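Local atomic coordinates of beta-glucanase (Podospora anserina, PDB entry 4LE4), a protein that probably hydrolyses beta-linked glucans, as a member of glycoside hydrolase family 131. Residues 29-34 / 83-88; 79-84 / 204-209. One frame throughout, in Å; residues are numbered along the deposited sequence.

Contact 1 (29-34 / 83-88)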
# COMPACT_ATOMS: atom_id res chain seq x y z
N PRO A 29 1.90 15.23 -4.56
CA PRO A 29 2.47 13.88 -4.70
C PRO A 29 1.54 12.72 -5.06
O PRO A 29 2.03 11.62 -5.39
CB PRO A 29 3.08 13.65 -3.34
CG PRO A 29 2.03 14.25 -2.43
CD PRO A 29 1.71 15.57 -3.14
N TYR A 30 0.23 12.95 -4.99
CA TYR A 30 -0.73 11.88 -5.24
C TYR A 30 -1.91 12.22 -6.11
O TYR A 30 -2.53 13.27 -5.94
CB TYR A 30 -1.33 11.38 -3.92
CG TYR A 30 -0.46 10.48 -3.06
CD1 TYR A 30 -0.19 9.16 -3.44
CD2 TYR A 30 0.04 10.93 -1.84
CE1 TYR A 30 0.55 8.31 -2.61
CE2 TYR A 30 0.79 10.10 -1.00
CZ TYR A 30 1.03 8.78 -1.39
OH TYR A 30 1.72 7.95 -0.55
N GLN A 31 -2.26 11.31 -7.02
CA GLN A 31 -3.45 11.49 -7.81
C GLN A 31 -4.58 10.94 -6.91
O GLN A 31 -4.48 9.82 -6.36
CB GLN A 31 -3.40 10.66 -9.10
CG GLN A 31 -2.11 10.78 -9.87
CD GLN A 31 -2.24 10.17 -11.26
OE1 GLN A 31 -2.93 9.17 -11.44
NE2 GLN A 31 -1.54 10.77 -12.24
N TYR A 32 -5.65 11.71 -6.77
CA TYR A 32 -6.76 11.30 -5.94
C TYR A 32 -8.05 11.28 -6.77
O TYR A 32 -8.64 12.32 -7.06
CB TYR A 32 -6.87 12.25 -4.75
CG TYR A 32 -7.99 11.88 -3.81
CD1 TYR A 32 -8.00 10.63 -3.19
CD2 TYR A 32 -9.06 12.73 -3.60
CE1 TYR A 32 -9.09 10.24 -2.38
CE2 TYR A 32 -10.15 12.35 -2.79
CZ TYR A 32 -10.15 11.11 -2.19
OH TYR A 32 -11.21 10.70 -1.42
N TYR A 33 -8.44 10.08 -7.22
CA TYR A 33 -9.67 9.95 -7.99
C TYR A 33 -10.37 8.61 -7.82
O TYR A 33 -11.56 8.53 -8.08
CB TYR A 33 -9.45 10.26 -9.48
CG TYR A 33 -8.56 9.26 -10.20
CD1 TYR A 33 -7.18 9.44 -10.23
CD2 TYR A 33 -9.10 8.19 -10.90
CE1 TYR A 33 -6.35 8.59 -10.93
CE2 TYR A 33 -8.29 7.31 -11.60
CZ TYR A 33 -6.91 7.52 -11.62
OH TYR A 33 -6.08 6.64 -12.29
N ILE A 34 -9.65 7.58 -7.36
CA ILE A 34 -10.25 6.25 -7.16
C ILE A 34 -10.80 6.20 -5.73
O ILE A 34 -10.12 5.80 -4.78
CB ILE A 34 -9.21 5.13 -7.39
CG1 ILE A 34 -8.66 5.30 -8.82
CG2 ILE A 34 -9.84 3.72 -7.20
CD1 ILE A 34 -7.59 4.29 -9.22
N ILE A 83 -2.59 7.20 -6.15
CA ILE A 83 -1.58 6.81 -7.13
C ILE A 83 -0.50 7.89 -7.13
O ILE A 83 -0.80 9.08 -7.08
CB ILE A 83 -2.22 6.68 -8.55
CG1 ILE A 83 -3.20 5.49 -8.55
CG2 ILE A 83 -1.17 6.34 -9.64
CD1 ILE A 83 -4.04 5.44 -9.79
N PRO A 84 0.79 7.49 -7.17
CA PRO A 84 1.87 8.47 -7.18
C PRO A 84 1.72 9.43 -8.37
O PRO A 84 1.43 9.00 -9.50
CB PRO A 84 3.14 7.62 -7.32
CG PRO A 84 2.74 6.31 -6.68
CD PRO A 84 1.32 6.13 -7.21
N GLN A 85 1.90 10.73 -8.10
CA GLN A 85 1.86 11.77 -9.14
C GLN A 85 3.34 12.13 -9.24
O GLN A 85 3.88 12.75 -8.32
CB GLN A 85 1.09 13.01 -8.68
CG GLN A 85 1.17 14.17 -9.68
CD GLN A 85 0.67 13.75 -11.04
OE1 GLN A 85 -0.51 13.42 -11.20
NE2 GLN A 85 1.57 13.75 -12.04
N THR A 86 3.97 11.71 -10.33
CA THR A 86 5.41 11.92 -10.52
C THR A 86 5.85 11.83 -12.00
O THR A 86 5.17 11.24 -12.85
CB THR A 86 6.21 10.84 -9.71
OG1 THR A 86 7.62 11.00 -9.90
CG2 THR A 86 5.83 9.44 -10.17
N THR A 87 7.00 12.43 -12.28
CA THR A 87 7.60 12.39 -13.60
C THR A 87 8.87 11.53 -13.49
O THR A 87 9.56 11.30 -14.47
CB THR A 87 8.01 13.81 -14.09
OG1 THR A 87 8.98 14.36 -13.19
CG2 THR A 87 6.80 14.74 -14.13
N ALA A 88 9.19 11.07 -12.28
CA ALA A 88 10.38 10.26 -12.09
C ALA A 88 10.19 8.90 -12.76
O ALA A 88 9.07 8.41 -12.88
CB ALA A 88 10.66 10.10 -10.59
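Q31 and I83 form an antiparallel hydrogen-bonded pair, with Q31 N 2.7 Å from I83 O and I83 N 3.2 Å from Q31 O; Y30 and P84 follow as a non-hydrogen-bonded pair, and Q85 N donates to P29 O at 2.9 Å. Because Q31 and I83 put their side chains on the same face of the sheet, the extended glutamine passes obliquely beside the isoleucine, its OE1 lying 3.8 Å from I83 CG2. Q31 then reaches Q85; the two side chains cross at about a right angle, their amide planes 39° apart. Q31 NE2 gives a hydrogen bond to Q85 OE1 at 3.0 Å, nearly in the donor's amide plane but 43° above the acceptor's. W21 NE1 also donates to this oxygen, so two donors hold it. The other branch of I83 ends at CD1, which touches Y33 OH at 3.4 Å and I34 CD1 at 3.8 Å. With Y33 CG between its own N and carbonyl carbon (chi1 66°), the ring lies where its OH end meets that methyl. Y30 turns away toward W5 and F9, its OH bonded to G7 O. This is regular antiparallel strand pairing in one of the two sheets of a concanavalin-clan catalytic domain.

Contact 2 (79-84 / 204-209)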
# COMPACT_ATOMS: atom_id res chain seq x y z
N ARG A 79 -13.15 0.40 -3.01
CA ARG A 79 -11.79 0.88 -3.23
C ARG A 79 -11.55 2.29 -2.70
O ARG A 79 -12.40 3.13 -2.82
CB ARG A 79 -11.47 0.95 -4.74
CG ARG A 79 -11.69 -0.33 -5.52
CD ARG A 79 -11.60 -0.07 -7.01
NE ARG A 79 -10.21 0.04 -7.42
CZ ARG A 79 -9.82 -0.02 -8.69
NH1 ARG A 79 -10.72 -0.18 -9.66
NH2 ARG A 79 -8.53 0.09 -8.98
N THR A 80 -10.36 2.51 -2.16
CA THR A 80 -9.89 3.82 -1.73
C THR A 80 -8.41 3.70 -2.07
O THR A 80 -7.66 2.97 -1.39
CB THR A 80 -10.04 4.10 -0.22
OG1 THR A 80 -11.43 4.14 0.14
CG2 THR A 80 -9.42 5.44 0.10
N GLU A 81 -8.00 4.38 -3.12
CA GLU A 81 -6.61 4.27 -3.58
C GLU A 81 -6.03 5.61 -4.00
O GLU A 81 -6.75 6.45 -4.52
CB GLU A 81 -6.56 3.28 -4.78
CG GLU A 81 -7.03 1.88 -4.43
CD GLU A 81 -7.63 1.13 -5.63
OE1 GLU A 81 -7.20 1.40 -6.79
OE2 GLU A 81 -8.53 0.29 -5.41
N LEU A 82 -4.72 5.77 -3.78
CA LEU A 82 -3.95 6.95 -4.15
C LEU A 82 -2.90 6.42 -5.13
O LEU A 82 -2.40 5.32 -4.96
CB LEU A 82 -3.20 7.54 -2.93
CG LEU A 82 -4.09 7.83 -1.71
CD1 LEU A 82 -3.26 8.32 -0.56
CD2 LEU A 82 -5.13 8.84 -2.12
N ILE A 83 -2.59 7.20 -6.15
CA ILE A 83 -1.58 6.81 -7.13
C ILE A 83 -0.50 7.89 -7.13
O ILE A 83 -0.80 9.08 -7.08
CB ILE A 83 -2.22 6.68 -8.55
CG1 ILE A 83 -3.20 5.49 -8.55
CG2 ILE A 83 -1.17 6.34 -9.64
CD1 ILE A 83 -4.04 5.44 -9.79
N PRO A 84 0.79 7.49 -7.17
CA PRO A 84 1.87 8.47 -7.18
C PRO A 84 1.72 9.43 -8.37
O PRO A 84 1.43 9.00 -9.50
CB PRO A 84 3.14 7.62 -7.32
CG PRO A 84 2.74 6.31 -6.68
CD PRO A 84 1.32 6.13 -7.21
N ASP A 204 0.57 3.78 -12.17
CA ASP A 204 -0.35 2.69 -11.94
C ASP A 204 -0.08 1.86 -10.69
O ASP A 204 -0.43 0.68 -10.65
CB ASP A 204 -0.37 1.79 -13.15
CG ASP A 204 0.98 1.20 -13.44
OD1 ASP A 204 1.94 1.54 -12.73
OD2 ASP A 204 1.09 0.38 -14.38
N TRP A 205 0.57 2.46 -9.70
CA TRP A 205 0.77 1.74 -8.45
C TRP A 205 -0.32 2.30 -7.55
O TRP A 205 -0.38 3.51 -7.29
CB TRP A 205 2.13 2.03 -7.84
CG TRP A 205 2.35 1.22 -6.60
CD1 TRP A 205 1.99 -0.08 -6.38
CD2 TRP A 205 3.01 1.65 -5.41
NE1 TRP A 205 2.38 -0.49 -5.12
CE2 TRP A 205 3.01 0.56 -4.51
CE3 TRP A 205 3.61 2.86 -5.01
CZ2 TRP A 205 3.57 0.63 -3.24
CZ3 TRP A 205 4.18 2.92 -3.74
CH2 TRP A 205 4.16 1.82 -2.88
N HIS A 206 -1.16 1.41 -7.05
CA HIS A 206 -2.31 1.80 -6.24
C HIS A 206 -2.03 1.65 -4.76
O HIS A 206 -2.05 0.55 -4.23
CB HIS A 206 -3.53 0.97 -6.64
CG HIS A 206 -3.98 1.20 -8.04
ND1 HIS A 206 -5.25 1.65 -8.35
CD2 HIS A 206 -3.34 1.07 -9.23
CE1 HIS A 206 -5.37 1.79 -9.66
NE2 HIS A 206 -4.22 1.44 -10.22
N VAL A 207 -1.73 2.77 -4.13
CA VAL A 207 -1.44 2.82 -2.70
C VAL A 207 -2.79 2.92 -2.05
O VAL A 207 -3.43 3.98 -2.02
CB VAL A 207 -0.60 4.06 -2.34
CG1 VAL A 207 -0.37 4.15 -0.81
CG2 VAL A 207 0.71 3.98 -3.10
N GLY A 208 -3.21 1.80 -1.50
CA GLY A 208 -4.53 1.77 -0.91
C GLY A 208 -5.04 0.36 -0.94
O GLY A 208 -4.25 -0.58 -1.05
N VAL A 209 -6.36 0.21 -0.91
CA VAL A 209 -7.01 -1.09 -0.80
C VAL A 209 -8.22 -1.27 -1.68
O VAL A 209 -9.05 -0.38 -1.85
CB VAL A 209 -7.51 -1.33 0.67
CG1 VAL A 209 -8.00 -2.82 0.83
CG2 VAL A 209 -6.42 -1.00 1.68
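The H206 ring has I83 CD1 over one face, 4.1 Å from the ring centroid and offset toward the rim, with E81 OE1 near its plane at one edge and D204 O in plane at the edge; F119 also stacks with this ring. W205 carries V207 CG2 over one face and meets P84 CG at its edge, where CG lies 3.9 Å from CE3, the two side chains crossing at about a right angle. In the backbone, L82 pairs with V207 and T80 with V209, both as antiparallel hydrogen-bonded pairs; between them the chain turns a corner at G208, whose CA comes to 4.2 Å from E81 CA.

E81 is the polar centre. R79 approaches side-on, NE to OE2 at 2.6 Å in a salt bridge and NH2 to OE1 at 2.9 Å on the syn lone pair. The arginine chain bends at chi3 (78°), which sets NE to the side facing E81 OE2. H206 ND1 donates to the same OE1 from its anti side at 2.5 Å, a short distance, with carboxylate and ring planes 64° apart.

H206 NE2 bonds to E121 OE1, so the imidazole bridges two acidic side chains. With R79 holding E81 from the syn side and H206 from the anti side, three bonds limit the rotation of the buried carboxylate, consistent with a rigid polar network.

In the fold
From the N terminus, the chain runs through 29-34 and returns after 48 residues at 83-88, so contact 1 closes the first loop. Contact 2 starts on the same strand, 78-84, and closes a second, longer loop of 119 residues at 204-209. The two loops follow one another, overlapping at I83 and P84, which serve both contacts. Strand 78-84 therefore has 30-34 on one flank and 204-209 on the other. The contacts touch directly, through a probable I34 O to E81 N hydrogen bond of 3.0 Å and through I34 CD1 against H206 CE1. The longer loop carries strands of both sheets, among them 94-102 and 115-120, the latter pairing with 205-207.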